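Side-chain contact in rhamnose ABC transporter, rhamnose-binding protein (Actinomyces odontolyticus ATCC 17982, PDB 5BQ3), which probably binds a sugar, presumably rhamnose, as the solute-binding component of an ABC transporter: residues R125-N130 / A279-A284. Residues are numbered along the deposited sequence; the frame is centred on the assembly and turned at random.
Sequences RDLFIN and AYAGAA
The methyl group of Ala281 meets two branched side chains at once, touching one methyl of each: its CB lies 3.7 Å from CD1 of Ile129 and 3.8 Å from CD2 of Leu127. All three residues are buried, and no hydrogen bond crosses the contact; the two segments bury 93 Å² between them, both sides counted. Leu127 and Ile129 stand two residues apart on strand 127-130, so both project from the same side of the sheet, toward helix 271-287. In Ile129 the CG1 branch lies anti to the carbonyl carbon, where chi1 of -42° directs it at the helix, while CG2 is anti to the backbone N; chi2 of -62° then turns CD1 obliquely, nearer to the Ala281 methyl and partly back toward Leu127. Leu127 reaches across with CD2; its CA and that of Ala281, the nearest CA pair of the two segments, are 7.9 Å apart. This is helix-on-sheet packing in one of the two alpha/beta lobes of a periplasmic binding protein: strand 127-130 belongs to the parallel six-stranded sheet, and the helix lies against one of its faces. Strands 112-116 and 313-315 flank strand 127-130; Val314 touches both Leu127 and Ile129, and Val114 adds a further apolar contact to Ile129. Just before the strand, Asp126 forms a salt bridge with Arg107, and Arg125 forms one with Asp119. On the helix, Ala279 and Tyr280 pack on Ala52 of helix 40-56, where the Tyr280 hydroxyl also hydrogen-bonds Glu55.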
# COMPACT_ATOMS: atom_id res chain seq x y z
N ARG A 125 16.90 -5.24 -8.16
CA ARG A 125 15.74 -6.04 -8.54
C ARG A 125 15.45 -5.94 -10.04
O ARG A 125 15.85 -4.98 -10.70
CB ARG A 125 14.49 -5.65 -7.70
CG ARG A 125 13.72 -4.42 -8.14
CD ARG A 125 14.42 -3.11 -7.84
NE ARG A 125 13.51 -1.97 -7.94
CZ ARG A 125 13.23 -1.32 -9.06
NH1 ARG A 125 13.80 -1.69 -10.21
NH2 ARG A 125 12.39 -0.30 -9.05
N ASP A 126 14.76 -6.96 -10.56
CA ASP A 126 14.38 -7.07 -11.96
C ASP A 126 13.07 -6.34 -12.23
O ASP A 126 12.85 -5.87 -13.35
CB ASP A 126 14.25 -8.55 -12.37
CG ASP A 126 15.56 -9.33 -12.30
OD1 ASP A 126 16.40 -9.14 -13.20
OD2 ASP A 126 15.72 -10.14 -11.37
N LEU A 127 12.21 -6.23 -11.19
CA LEU A 127 10.88 -5.61 -11.23
C LEU A 127 10.40 -5.22 -9.84
O LEU A 127 10.71 -5.90 -8.86
CB LEU A 127 9.89 -6.63 -11.84
CG LEU A 127 8.93 -6.18 -12.94
CD1 LEU A 127 9.67 -5.68 -14.18
CD2 LEU A 127 8.03 -7.32 -13.36
N PHE A 128 9.61 -4.12 -9.75
CA PHE A 128 8.97 -3.66 -8.51
C PHE A 128 7.45 -3.61 -8.72
O PHE A 128 6.98 -3.07 -9.72
CB PHE A 128 9.52 -2.30 -8.03
CG PHE A 128 8.77 -1.66 -6.88
CD1 PHE A 128 8.58 -2.33 -5.68
CD2 PHE A 128 8.25 -0.37 -7.00
CE1 PHE A 128 7.86 -1.74 -4.63
CE2 PHE A 128 7.54 0.22 -5.95
CZ PHE A 128 7.36 -0.47 -4.77
N ILE A 129 6.69 -4.20 -7.77
CA ILE A 129 5.23 -4.23 -7.80
C ILE A 129 4.72 -3.27 -6.72
O ILE A 129 4.89 -3.54 -5.53
CB ILE A 129 4.64 -5.67 -7.64
CG1 ILE A 129 5.41 -6.74 -8.47
CG2 ILE A 129 3.13 -5.69 -7.95
CD1 ILE A 129 5.45 -6.59 -10.03
N ASN A 130 4.12 -2.15 -7.15
CA ASN A 130 3.56 -1.16 -6.25
C ASN A 130 2.05 -1.34 -6.17
O ASN A 130 1.40 -1.58 -7.19
CB ASN A 130 3.92 0.25 -6.71
CG ASN A 130 3.95 1.31 -5.62
OD1 ASN A 130 3.71 1.07 -4.43
ND2 ASN A 130 4.29 2.52 -6.03
N ALA A 279 3.70 -12.68 -7.97
CA ALA A 279 3.96 -14.09 -8.28
C ALA A 279 3.86 -14.35 -9.78
O ALA A 279 4.65 -15.13 -10.31
CB ALA A 279 2.99 -14.98 -7.52
N TYR A 280 2.92 -13.66 -10.47
CA TYR A 280 2.74 -13.77 -11.92
C TYR A 280 3.85 -13.03 -12.66
O TYR A 280 4.27 -13.47 -13.73
CB TYR A 280 1.36 -13.26 -12.36
CG TYR A 280 0.29 -14.33 -12.34
CD1 TYR A 280 0.07 -15.15 -13.44
CD2 TYR A 280 -0.49 -14.54 -11.20
CE1 TYR A 280 -0.90 -16.15 -13.42
CE2 TYR A 280 -1.47 -15.53 -11.17
CZ TYR A 280 -1.67 -16.34 -12.28
OH TYR A 280 -2.64 -17.31 -12.24
N ALA A 281 4.34 -11.91 -12.08
CA ALA A 281 5.42 -11.08 -12.61
C ALA A 281 6.75 -11.84 -12.57
O ALA A 281 7.52 -11.76 -13.53
CB ALA A 281 5.54 -9.79 -11.83
N GLY A 282 6.97 -12.58 -11.49
CA GLY A 282 8.16 -13.40 -11.29
C GLY A 282 8.20 -14.61 -12.20
O GLY A 282 9.26 -14.98 -12.70
N ALA A 283 7.02 -15.23 -12.42
CA ALA A 283 6.84 -16.39 -13.30
C ALA A 283 7.07 -16.01 -14.75
O ALA A 283 7.63 -16.81 -15.51
CB ALA A 283 5.44 -16.95 -13.12
N ALA A 284 6.67 -14.78 -15.14
CA ALA A 284 6.83 -14.23 -16.49
C ALA A 284 8.31 -13.95 -16.80
O ALA A 284 8.75 -14.18 -17.93
CB ALA A 284 6.02 -12.95 -16.63